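Local coordinates for protein glutathione synthetase-like effector 30 (Gpa-GSS30-apo) (PDB 5OET) that is an effector of the plant-parasitic nematode Globodera pallida, probably evolved from a housekeeping glutathione synthetase, an ATP-dependent ligase, and given a new role, at residues T84-P88 against V459-M463; L63-V67 against P254-L260; V37-Q42 against I454-F458; H204-V208 against V219-D223. All coordinates share one frame; numbering follows the deposited sequence.

Contact 1 (T84-P88 against V459-M463)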
loop_
_atom_site.group_PDB
_atom_site.type_symbol
_atom_site.label_atom_id
_atom_site.label_comp_id
_atom_site.label_asym_id
_atom_site.label_seq_id
_atom_site.Cartn_x
_atom_site.Cartn_y
_atom_site.Cartn_z
ATOM N N THR A 84 1.593 -0.541 -11.876
ATOM C CA THR A 84 2.274 0.210 -10.847
ATOM C C THR A 84 3.676 -0.319 -10.569
ATOM O O THR A 84 3.965 -1.504 -10.752
ATOM C CB THR A 84 1.480 0.254 -9.534
ATOM O OG1 THR A 84 1.142 -1.070 -9.131
ATOM C CG2 THR A 84 0.226 1.073 -9.696
ATOM N N GLN A 85 4.518 0.615 -10.115
ATOM C CA GLN A 85 5.922 0.386 -9.802
ATOM C C GLN A 85 6.261 1.142 -8.530
ATOM O O GLN A 85 5.682 2.194 -8.298
ATOM C CB GLN A 85 6.821 0.868 -10.950
ATOM C CG GLN A 85 8.255 0.387 -10.863
ATOM C CD GLN A 85 8.350 -1.127 -10.747
ATOM O OE1 GLN A 85 8.277 -1.694 -9.636
ATOM N NE2 GLN A 85 8.518 -1.797 -11.895
ATOM N N PHE A 86 7.185 0.615 -7.721
ATOM C CA PHE A 86 7.552 1.278 -6.462
ATOM C C PHE A 86 8.444 2.471 -6.754
ATOM O O PHE A 86 9.073 2.538 -7.815
ATOM C CB PHE A 86 8.177 0.335 -5.402
ATOM C CG PHE A 86 9.584 -0.125 -5.717
ATOM C CD1 PHE A 86 9.806 -1.261 -6.515
ATOM C CD2 PHE A 86 10.680 0.552 -5.209
ATOM C CE1 PHE A 86 11.090 -1.674 -6.814
ATOM C CE2 PHE A 86 11.955 0.137 -5.504
ATOM C CZ PHE A 86 12.168 -0.971 -6.305
ATOM N N LEU A 87 8.463 3.413 -5.817
ATOM C CA LEU A 87 9.212 4.649 -5.970
ATOM C C LEU A 87 10.642 4.438 -5.489
ATOM O O LEU A 87 10.848 3.883 -4.416
ATOM C CB LEU A 87 8.554 5.750 -5.149
ATOM C CG LEU A 87 7.136 6.172 -5.569
ATOM C CD1 LEU A 87 6.535 7.140 -4.555
ATOM C CD2 LEU A 87 7.113 6.781 -6.957
ATOM N N PRO A 88 11.641 4.890 -6.257
ATOM C CA PRO A 88 12.996 4.676 -5.764
ATOM C C PRO A 88 13.256 5.374 -4.415
ATOM O O PRO A 88 12.798 6.485 -4.182
ATOM C CB PRO A 88 13.866 5.253 -6.884
ATOM C CG PRO A 88 13.006 6.278 -7.516
ATOM C CD PRO A 88 11.643 5.650 -7.512
ATOM N N VAL A 459 17.778 1.984 -3.788
ATOM C CA VAL A 459 17.008 0.831 -4.242
ATOM C C VAL A 459 16.107 1.252 -5.387
ATOM O O VAL A 459 15.264 2.111 -5.203
ATOM C CB VAL A 459 16.135 0.304 -3.101
ATOM C CG1 VAL A 459 15.394 -0.961 -3.521
ATOM C CG2 VAL A 459 17.004 0.066 -1.888
ATOM N N ARG A 460 16.283 0.643 -6.556
ATOM C CA ARG A 460 15.533 1.004 -7.747
ATOM C C ARG A 460 14.821 -0.205 -8.313
ATOM O O ARG A 460 15.320 -1.316 -8.186
ATOM C CB ARG A 460 16.450 1.551 -8.817
ATOM C CG ARG A 460 16.659 3.046 -8.711
ATOM C CD ARG A 460 17.753 3.516 -9.667
ATOM N NE ARG A 460 18.998 3.898 -8.974
ATOM C CZ ARG A 460 20.188 4.099 -9.561
ATOM N NH1 ARG A 460 20.351 3.953 -10.882
ATOM N NH2 ARG A 460 21.234 4.463 -8.811
ATOM N N PRO A 461 13.662 0.023 -8.971
ATOM C CA PRO A 461 12.917 -0.977 -9.742
ATOM C C PRO A 461 13.734 -1.743 -10.791
ATOM O O PRO A 461 14.421 -1.133 -11.595
ATOM C CB PRO A 461 11.872 -0.135 -10.460
ATOM C CG PRO A 461 11.646 1.034 -9.566
ATOM C CD PRO A 461 12.933 1.307 -8.886
ATOM N N ASN A 462 13.651 -3.073 -10.753
ATOM C CA ASN A 462 14.256 -3.972 -11.764
ATOM C C ASN A 462 15.776 -3.823 -11.976
ATOM O O ASN A 462 16.275 -4.091 -13.064
ATOM C CB ASN A 462 13.481 -3.859 -13.094
ATOM C CG ASN A 462 12.010 -4.225 -12.937
ATOM O OD1 ASN A 462 11.645 -5.416 -12.940
ATOM N ND2 ASN A 462 11.159 -3.207 -12.772
ATOM N N MET A 463 16.500 -3.418 -10.929
ATOM C CA MET A 463 17.969 -3.481 -10.917
ATOM C C MET A 463 18.498 -3.795 -9.543
ATOM O O MET A 463 17.788 -3.653 -8.564
ATOM C CB MET A 463 18.614 -2.185 -11.389
ATOM C CG MET A 463 18.087 -0.882 -10.838
ATOM S SD MET A 463 18.935 0.434 -11.756
ATOM C CE MET A 463 20.641 0.282 -11.210
#
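Gln85 and Pro461 press together where strand 83-90 passes the type II turn from Arg460 to Met463. From a CB directed toward that turn, the glutamine sends CG anti to its backbone N (chi1 -166°), against the proline ring, 3.7 Å from Pro461 CB. A bend at chi2 (55°) keeps CD 3.7 Å from Pro461 CB, and the amide is turned with OE1 back toward its own strand. There OE1 accepts from Phe86 N at 3.2 Å, in the carbonyl plane and on a lone pair, which fixes the amide. NE2 ends 3.1 Å from Asn462 ND2; both are donors, so they do not bond each other, and Met82 of the second subunit offers its O to NE2 weakly and its N to Asn462 OD1. A flat aromatic ring suits position 86, offering a face to Pro461 CG, 4.0 Å from the Phe86 centroid in a CH-pi contact, and an edge to Val459 O. Pro88 CA makes a CA-H...O contact of 3.5 Å with Val459 O. Helix 44-59 packs on Phe86 through Lys55, Ala58 and Leu59; strand 64-67 pairs antiparallel with 83-90, Gln85 bonding to Lys65, and Leu63 just before it bonds to Leu87.

Contact 2 (L63-V67 against P254-L260)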
loop_
_atom_site.group_PDB
_atom_site.type_symbol
_atom_site.label_atom_id
_atom_site.label_comp_id
_atom_site.label_asym_id
_atom_site.label_seq_id
_atom_site.Cartn_x
_atom_site.Cartn_y
_atom_site.Cartn_z
ATOM N N LEU A 63 3.621 3.103 -1.789
ATOM C CA LEU A 63 4.792 3.846 -2.263
ATOM C C LEU A 63 5.034 3.450 -3.701
ATOM O O LEU A 63 6.020 2.803 -4.031
ATOM C CB LEU A 63 6.005 3.581 -1.379
ATOM C CG LEU A 63 5.877 4.194 0.024
ATOM C CD1 LEU A 63 7.082 3.777 0.860
ATOM C CD2 LEU A 63 5.714 5.708 -0.036
ATOM N N VAL A 64 4.099 3.871 -4.544
ATOM C CA VAL A 64 4.004 3.414 -5.911
ATOM C C VAL A 64 3.542 4.559 -6.801
ATOM O O VAL A 64 3.023 5.572 -6.297
ATOM C CB VAL A 64 3.052 2.171 -6.051
ATOM C CG1 VAL A 64 3.710 0.912 -5.489
ATOM C CG2 VAL A 64 1.696 2.384 -5.372
ATOM N N LYS A 65 3.754 4.401 -8.103
ATOM C CA LYS A 65 3.180 5.294 -9.114
ATOM C C LYS A 65 2.688 4.482 -10.314
ATOM O O LYS A 65 3.155 3.363 -10.551
ATOM C CB LYS A 65 4.237 6.308 -9.590
ATOM C CG LYS A 65 5.304 5.693 -10.496
ATOM C CD LYS A 65 6.606 6.461 -10.645
ATOM C CE LYS A 65 6.420 7.876 -11.152
ATOM N NZ LYS A 65 7.658 8.328 -11.857
ATOM N N PHE A 66 1.803 5.069 -11.113
ATOM C CA PHE A 66 1.411 4.452 -12.385
ATOM C C PHE A 66 2.527 4.583 -13.441
ATOM O O PHE A 66 3.199 5.606 -13.510
ATOM C CB PHE A 66 0.112 5.057 -12.895
ATOM C CG PHE A 66 -1.092 4.754 -12.043
ATOM C CD1 PHE A 66 -1.652 3.464 -12.040
ATOM C CD2 PHE A 66 -1.699 5.748 -11.272
ATOM C CE1 PHE A 66 -2.773 3.165 -11.264
ATOM C CE2 PHE A 66 -2.824 5.453 -10.497
ATOM C CZ PHE A 66 -3.360 4.162 -10.493
ATOM N N VAL A 67 2.737 3.532 -14.231
ATOM C CA VAL A 67 3.720 3.535 -15.343
ATOM C C VAL A 67 3.117 2.870 -16.596
ATOM O O VAL A 67 2.125 2.182 -16.459
ATOM C CB VAL A 67 5.021 2.790 -14.925
ATOM C CG1 VAL A 67 6.057 2.794 -16.055
ATOM C CG2 VAL A 67 5.621 3.389 -13.658
ATOM N N PRO A 254 -6.366 10.196 -15.704
ATOM C CA PRO A 254 -6.707 9.152 -14.718
ATOM C C PRO A 254 -5.466 8.517 -14.050
ATOM O O PRO A 254 -5.491 8.204 -12.856
ATOM C CB PRO A 254 -7.448 8.105 -15.555
ATOM C CG PRO A 254 -7.843 8.804 -16.811
ATOM C CD PRO A 254 -6.787 9.822 -17.064
ATOM N N ASN A 255 -4.395 8.353 -14.827
ATOM C CA ASN A 255 -3.152 7.779 -14.355
ATOM C C ASN A 255 -2.072 8.830 -14.084
ATOM O O ASN A 255 -0.891 8.566 -14.193
ATOM C CB ASN A 255 -2.691 6.747 -15.388
ATOM C CG ASN A 255 -3.702 5.599 -15.561
ATOM O OD1 ASN A 255 -4.102 4.933 -14.577
ATOM N ND2 ASN A 255 -4.108 5.346 -16.814
ATOM N N SER A 256 -2.489 10.028 -13.695
ATOM C CA SER A 256 -1.565 11.102 -13.331
ATOM C C SER A 256 -0.628 10.689 -12.224
ATOM O O SER A 256 -0.974 9.860 -11.372
ATOM C CB SER A 256 -2.340 12.341 -12.864
ATOM O OG SER A 256 -1.581 13.148 -11.977
ATOM N N HIS A 257 0.543 11.318 -12.202
ATOM C CA HIS A 257 1.552 11.004 -11.188
ATOM C C HIS A 257 1.147 11.481 -9.781
ATOM O O HIS A 257 1.752 11.090 -8.785
ATOM C CB HIS A 257 2.943 11.510 -11.610
ATOM C CG HIS A 257 3.222 12.925 -11.246
ATOM N ND1 HIS A 257 3.003 13.971 -12.117
ATOM C CD2 HIS A 257 3.723 13.471 -10.108
ATOM C CE1 HIS A 257 3.329 15.108 -11.523
ATOM N NE2 HIS A 257 3.777 14.830 -10.305
ATOM N N LEU A 258 0.120 12.318 -9.701
ATOM C CA LEU A 258 -0.387 12.769 -8.415
ATOM C C LEU A 258 -1.564 11.959 -7.917
ATOM O O LEU A 258 -1.924 12.104 -6.764
ATOM C CB LEU A 258 -0.746 14.255 -8.481
ATOM C CG LEU A 258 0.461 15.162 -8.702
ATOM C CD1 LEU A 258 0.031 16.613 -8.833
ATOM C CD2 LEU A 258 1.442 15.022 -7.561
ATOM N N MET A 259 -2.100 11.079 -8.752
ATOM C CA MET A 259 -3.389 10.448 -8.511
ATOM C C MET A 259 -3.476 9.689 -7.196
ATOM O O MET A 259 -4.417 9.898 -6.432
ATOM C CB MET A 259 -3.733 9.497 -9.655
ATOM C CG MET A 259 -5.074 8.782 -9.495
ATOM S SD MET A 259 -6.501 9.877 -9.256
ATOM C CE MET A 259 -6.467 10.741 -10.834
ATOM N N LEU A 260 -2.517 8.798 -6.959
ATOM C CA LEU A 260 -2.488 8.005 -5.726
ATOM C C LEU A 260 -2.153 8.793 -4.484
ATOM O O LEU A 260 -2.582 8.416 -3.420
ATOM C CB LEU A 260 -1.530 6.807 -5.823
ATOM C CG LEU A 260 -1.965 5.790 -6.858
ATOM C CD1 LEU A 260 -0.962 4.661 -6.921
ATOM C CD2 LEU A 260 -3.363 5.251 -6.564
#
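Phe66, on strand 64-67, packs on Asn255 and Leu260 in the connection that leads from strand 246-251 into helix 259-270, the first half of a beta-alpha-beta crossover to the parallel strand 279-283. Ser256 shapes the entry to that helix: its OG accepts from Leu258 N at 3.0 Å, a nearly straight capping bond of 166°, and its O takes Met259 N in a type I turn. A small hydroxyl residue is well suited to this job. The turn brings Met259 and Leu260 up to the phenylalanine. Asn255 OD1, as modelled, stands over the centre of one face of the Phe66 ring, 3.8 Å above the plane, with the amide tilted 59° to the ring. Ser256 O and Met259 CG lie instead at the ring's edge, the latter 4.1 Å from Phe66 CE2. The fork of Leu260 serves both strand residues: CG (3.8 Å) and the CD2 branch (4.0 Å) lie against Phe66 CE2, while CD1 reaches Val64 CG2 at 3.8 Å. Leu59 of the second subunit packs on Val64 and Phe66, and Asp56 of that subunit on Met259 and Leu260. No hydrogen bond joins the two segments, so cohesion probably comes mainly from dispersion and burial of apolar surface. Ser256 O at the edge is at most a weak attraction; an oxygen over the ring face would be mildly unfavourable, and at this resolution the amide could be turned the other way.

Contact 3 (V37-Q42 against I454-F458)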
loop_
_atom_site.group_PDB
_atom_site.type_symbol
_atom_site.label_atom_id
_atom_site.label_comp_id
_atom_site.label_asym_id
_atom_site.label_seq_id
_atom_site.Cartn_x
_atom_site.Cartn_y
_atom_site.Cartn_z
ATOM N N VAL A 37 25.304 5.463 7.674
ATOM C CA VAL A 37 24.632 4.321 7.081
ATOM C C VAL A 37 25.542 3.115 6.834
ATOM O O VAL A 37 25.129 1.987 7.097
ATOM C CB VAL A 37 23.877 4.759 5.819
ATOM C CG1 VAL A 37 23.430 3.575 4.995
ATOM C CG2 VAL A 37 22.682 5.594 6.222
ATOM N N PRO A 38 26.763 3.325 6.314
ATOM C CA PRO A 38 27.693 2.187 6.153
ATOM C C PRO A 38 27.927 1.331 7.411
ATOM O O PRO A 38 27.967 0.119 7.287
ATOM C CB PRO A 38 28.990 2.855 5.712
ATOM C CG PRO A 38 28.532 4.067 4.989
ATOM C CD PRO A 38 27.288 4.543 5.676
ATOM N N ASN A 39 28.029 1.955 8.594
ATOM C CA ASN A 39 28.258 1.237 9.877
ATOM C C ASN A 39 27.039 0.501 10.442
ATOM O O ASN A 39 27.096 -0.026 11.546
ATOM C CB ASN A 39 28.806 2.186 10.955
ATOM C CG ASN A 39 30.091 2.862 10.541
ATOM O OD1 ASN A 39 30.367 3.980 10.954
ATOM N ND2 ASN A 39 30.874 2.198 9.704
ATOM N N ILE A 40 25.937 0.473 9.705
ATOM C CA ILE A 40 24.813 -0.397 10.030
ATOM C C ILE A 40 25.145 -1.820 9.585
ATOM O O ILE A 40 25.106 -2.734 10.396
ATOM C CB ILE A 40 23.508 0.075 9.347
ATOM C CG1 ILE A 40 23.130 1.468 9.867
ATOM C CG2 ILE A 40 22.387 -0.940 9.555
ATOM C CD1 ILE A 40 21.956 2.109 9.155
ATOM N N GLU A 41 25.462 -1.983 8.300
ATOM C CA GLU A 41 25.655 -3.296 7.676
ATOM C C GLU A 41 26.476 -3.147 6.395
ATOM O O GLU A 41 26.271 -2.200 5.636
ATOM C CB GLU A 41 24.294 -3.961 7.386
ATOM C CG GLU A 41 24.334 -5.378 6.798
ATOM C CD GLU A 41 24.908 -6.449 7.745
ATOM O OE1 GLU A 41 24.226 -6.769 8.750
ATOM O OE2 GLU A 41 26.025 -6.999 7.477
ATOM N N GLN A 42 27.419 -4.069 6.188
ATOM C CA GLN A 42 28.250 -4.120 4.965
ATOM C C GLN A 42 28.328 -5.500 4.289
ATOM O O GLN A 42 29.085 -5.678 3.349
ATOM C CB GLN A 42 29.672 -3.590 5.253
ATOM C CG GLN A 42 30.146 -2.557 4.231
ATOM C CD GLN A 42 29.460 -1.231 4.442
ATOM O OE1 GLN A 42 28.687 -0.757 3.607
ATOM N NE2 GLN A 42 29.700 -0.645 5.593
ATOM N N ILE A 454 26.687 12.657 2.001
ATOM C CA ILE A 454 26.593 11.520 2.910
ATOM C C ILE A 454 26.571 10.240 2.074
ATOM O O ILE A 454 26.463 10.290 0.850
ATOM C CB ILE A 454 25.379 11.641 3.875
ATOM C CG1 ILE A 454 24.039 11.662 3.130
ATOM C CG2 ILE A 454 25.508 12.886 4.745
ATOM C CD1 ILE A 454 23.437 10.298 2.856
ATOM N N LYS A 455 26.698 9.105 2.752
ATOM C CA LYS A 455 26.700 7.778 2.136
ATOM C C LYS A 455 25.371 7.073 2.444
ATOM O O LYS A 455 24.866 7.141 3.569
ATOM C CB LYS A 455 27.865 6.943 2.680
ATOM C CG LYS A 455 29.270 7.422 2.298
ATOM C CD LYS A 455 29.856 6.652 1.108
ATOM C CE LYS A 455 31.390 6.516 1.184
ATOM N NZ LYS A 455 32.141 7.580 0.451
ATOM N N ASN A 456 24.812 6.402 1.442
ATOM C CA ASN A 456 23.589 5.634 1.601
ATOM C C ASN A 456 23.503 4.611 0.473
ATOM O O ASN A 456 24.367 4.590 -0.435
ATOM C CB ASN A 456 22.374 6.572 1.579
ATOM C CG ASN A 456 21.258 6.116 2.515
ATOM O OD1 ASN A 456 20.962 4.923 2.596
ATOM N ND2 ASN A 456 20.645 7.050 3.223
ATOM N N HIS A 457 22.487 3.758 0.531
ATOM C CA HIS A 457 22.240 2.778 -0.516
ATOM C C HIS A 457 20.937 3.104 -1.241
ATOM O O HIS A 457 19.954 3.475 -0.616
ATOM C CB HIS A 457 22.164 1.377 0.094
ATOM C CG HIS A 457 23.202 1.131 1.136
ATOM N ND1 HIS A 457 24.525 0.936 0.827
ATOM C CD2 HIS A 457 23.113 1.074 2.485
ATOM C CE1 HIS A 457 25.211 0.775 1.946
ATOM N NE2 HIS A 457 24.379 0.868 2.967
ATOM N N PHE A 458 20.921 2.933 -2.555
ATOM C CA PHE A 458 19.784 3.324 -3.402
ATOM C C PHE A 458 19.078 2.104 -4.008
ATOM O O PHE A 458 19.705 1.301 -4.678
ATOM C CB PHE A 458 20.306 4.209 -4.536
ATOM C CG PHE A 458 20.542 5.647 -4.161
ATOM C CD1 PHE A 458 20.548 6.094 -2.837
ATOM C CD2 PHE A 458 20.787 6.581 -5.189
ATOM C CE1 PHE A 458 20.758 7.445 -2.558
ATOM C CE2 PHE A 458 20.996 7.926 -4.904
ATOM C CZ PHE A 458 20.984 8.358 -3.583
#
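Val37, His457 and Lys455 carry this contact between the N-terminal loop before helix 44-59 and strand 454-459. The valine points at the strand, and its two branches spread over successive residues: CB rests 3.4 Å from Lys455 O, CG2 leans to the amide of Asn456, and CG1, anti to the backbone N (chi1 167°), reaches His457 NE2 at 3.5 Å. Valine and imidazole slide past each other in opposite directions. Gln42 OE1 approaches the edge of the same ring, 4.1 Å from His457 CE1, but is hydrogen-bonded to Asn468 ND2, while His457 ND1 is hydrogen-bonded to Asn468 N; one neighbour thus holds both polar groups. Lys455 contributes its aliphatic base, CB lying 3.7 Å from Pro38 CG with the two side chains crossing at about a right angle, and carries NZ away to a salt bridge with Asp470. An amide suits Asn456, whose CB points away from segment 37-42 though its amide still touches the valine methyls: OD1 accepts from His457 N at 2.8 Å, and ND2 is hydrogen-bonded to Ser94 OG and Tyr92 O. The strand runs antiparallel between 83-90 and 469-484, and segment 37-42 packs beside it; Leu47 of helix 44-59 touches His457.

Contact 4 (H204-V208 against V219-D223)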
loop_
_atom_site.group_PDB
_atom_site.type_symbol
_atom_site.label_atom_id
_atom_site.label_comp_id
_atom_site.label_asym_id
_atom_site.label_seq_id
_atom_site.Cartn_x
_atom_site.Cartn_y
_atom_site.Cartn_z
ATOM N N HIS A 204 11.374 3.745 6.840
ATOM C CA HIS A 204 12.706 3.904 7.392
ATOM C C HIS A 204 12.775 3.706 8.887
ATOM O O HIS A 204 13.801 3.266 9.377
ATOM C CB HIS A 204 13.287 5.264 7.016
ATOM C CG HIS A 204 13.757 5.343 5.607
ATOM N ND1 HIS A 204 14.114 6.531 5.010
ATOM C CD2 HIS A 204 13.939 4.383 4.674
ATOM C CE1 HIS A 204 14.502 6.295 3.770
ATOM N NE2 HIS A 204 14.400 4.998 3.539
ATOM N N ARG A 205 11.710 4.027 9.619
ATOM C CA ARG A 205 11.683 3.727 11.056
ATOM C C ARG A 205 11.736 2.207 11.269
ATOM O O ARG A 205 12.351 1.719 12.208
ATOM C CB ARG A 205 10.451 4.329 11.718
ATOM C CG ARG A 205 10.479 4.311 13.248
ATOM C CD ARG A 205 9.142 4.728 13.882
ATOM N NE ARG A 205 8.574 5.901 13.201
ATOM C CZ ARG A 205 8.862 7.173 13.471
ATOM N NH1 ARG A 205 9.714 7.512 14.447
ATOM N NH2 ARG A 205 8.290 8.130 12.745
ATOM N N ARG A 206 11.109 1.483 10.350
ATOM C CA ARG A 206 11.052 0.046 10.377
ATOM C C ARG A 206 12.411 -0.583 10.052
ATOM O O ARG A 206 12.838 -1.483 10.757
ATOM C CB ARG A 206 9.962 -0.436 9.408
ATOM C CG ARG A 206 9.689 -1.928 9.433
ATOM C CD ARG A 206 8.739 -2.338 8.311
ATOM N NE ARG A 206 8.973 -3.750 7.993
ATOM C CZ ARG A 206 9.826 -4.218 7.073
ATOM N NH1 ARG A 206 10.533 -3.404 6.273
ATOM N NH2 ARG A 206 9.942 -5.531 6.931
ATOM N N MET A 207 13.079 -0.113 9.001
ATOM C CA MET A 207 14.412 -0.625 8.632
ATOM C C MET A 207 15.440 -0.426 9.742
ATOM O O MET A 207 16.191 -1.344 10.095
ATOM C CB MET A 207 14.964 0.065 7.375
ATOM C CG MET A 207 14.111 -0.020 6.130
ATOM S SD MET A 207 13.607 -1.702 5.767
ATOM C CE MET A 207 15.137 -2.364 5.109
ATOM N N VAL A 208 15.480 0.793 10.263
ATOM C CA VAL A 208 16.370 1.173 11.349
ATOM C C VAL A 208 16.109 0.303 12.581
ATOM O O VAL A 208 16.989 -0.382 13.048
ATOM C CB VAL A 208 16.177 2.666 11.661
ATOM C CG1 VAL A 208 16.734 3.047 13.019
ATOM C CG2 VAL A 208 16.803 3.503 10.562
ATOM N N VAL A 219 14.852 11.036 16.890
ATOM C CA VAL A 219 15.891 11.011 15.884
ATOM C C VAL A 219 15.319 10.722 14.490
ATOM O O VAL A 219 15.975 10.999 13.483
ATOM C CB VAL A 219 16.948 9.959 16.210
ATOM C CG1 VAL A 219 18.107 10.127 15.253
ATOM C CG2 VAL A 219 17.415 10.086 17.660
ATOM N N MET A 220 14.124 10.140 14.428
ATOM C CA MET A 220 13.367 9.988 13.195
ATOM C C MET A 220 11.969 10.510 13.489
ATOM O O MET A 220 11.115 9.747 13.929
ATOM C CB MET A 220 13.342 8.520 12.792
ATOM C CG MET A 220 14.659 8.031 12.216
ATOM S SD MET A 220 14.460 6.402 11.501
ATOM C CE MET A 220 14.328 5.461 13.020
ATOM N N PRO A 221 11.739 11.824 13.289
ATOM C CA PRO A 221 10.480 12.439 13.690
ATOM C C PRO A 221 9.286 12.015 12.857
ATOM O O PRO A 221 9.389 11.918 11.643
ATOM C CB PRO A 221 10.734 13.939 13.486
ATOM C CG PRO A 221 12.208 14.077 13.428
ATOM C CD PRO A 221 12.648 12.834 12.729
ATOM N N SER A 222 8.164 11.776 13.542
ATOM C CA SER A 222 6.903 11.407 12.893
ATOM C C SER A 222 6.441 12.470 11.903
ATOM O O SER A 222 6.536 13.665 12.147
ATOM C CB SER A 222 5.788 11.164 13.930
ATOM O OG SER A 222 5.929 9.894 14.537
ATOM N N ASP A 223 5.972 11.999 10.770
ATOM C CA ASP A 223 5.324 12.827 9.796
ATOM C C ASP A 223 3.919 12.290 9.481
ATOM O O ASP A 223 3.769 11.113 9.110
ATOM C CB ASP A 223 6.147 12.830 8.525
ATOM C CG ASP A 223 5.511 13.670 7.476
ATOM O OD1 ASP A 223 5.668 14.907 7.561
ATOM O OD2 ASP A 223 4.806 13.099 6.611
#
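Met220 O receives the one hydrogen bond found across the contact, from Arg205 NH1 at 2.7 Å. The donor stands nearly along the C=O axis (C=O...N angle 162°), although the oxygen is tilted 29° from the guanidinium plane and the N-H is bent. Arginine is long enough for the reach: its chain leaves the helix extended and turns at chi3 (-44°), which brings the edge of the guanidinium to the loop. Arg205 NH2 also comes 3.4 Å from Ser222 OG, but at too poor an angle to count as a bond. Alongside the arginine, Met220 runs the other way, so the two side chains slide past each other, with Met220 CE 4.0 Å from Arg205 CG. An unbranched, apolar methionine suits the place, since its slender end reaches Val208. Its CE meets Val208 CG1 tip to tip, and SD lies 3.8 Å from Val208 CG2 and as far from His204 O, which already takes the helix bond from Val208 N. His204 and Val208, four residues apart, lie on one side; Arg205, next round the helix, swings its long chain across to the loop. Pro93, in a loop, and Tyr523, of strand 517-524, also touch Met220. His204 is tied to Ser90 O and Ser521 OG, and the loop continues past Asp223, bonded to Thr225 and His498, into helix 225-240.

Overall arrangement
From the N terminus, segment 37-42 is the first to wait for a partner, which arrives only at 454-458 and closes contact 3. Strand 64-67 finds its partner sooner, at 254-260, so contact 2 lies wholly within that long loop. Segment 84-88 then opens contact 1, which ends at 459-463 and therefore crosses both contact 2 and contact 3. Contact 4, between 204-208 and 219-223, is a short local closure within all three. Contacts 1, 2 and 3 reach one mixed sheet; contacts 1 and 2 touch through strands 64-67 and 83-90, and both adjoin the second subunit. Contact 2 links that sheet to the connection from strand 246-251 into helix 259-270, while contact 4 ties helix 196-210 to the loop leading to helix 225-240.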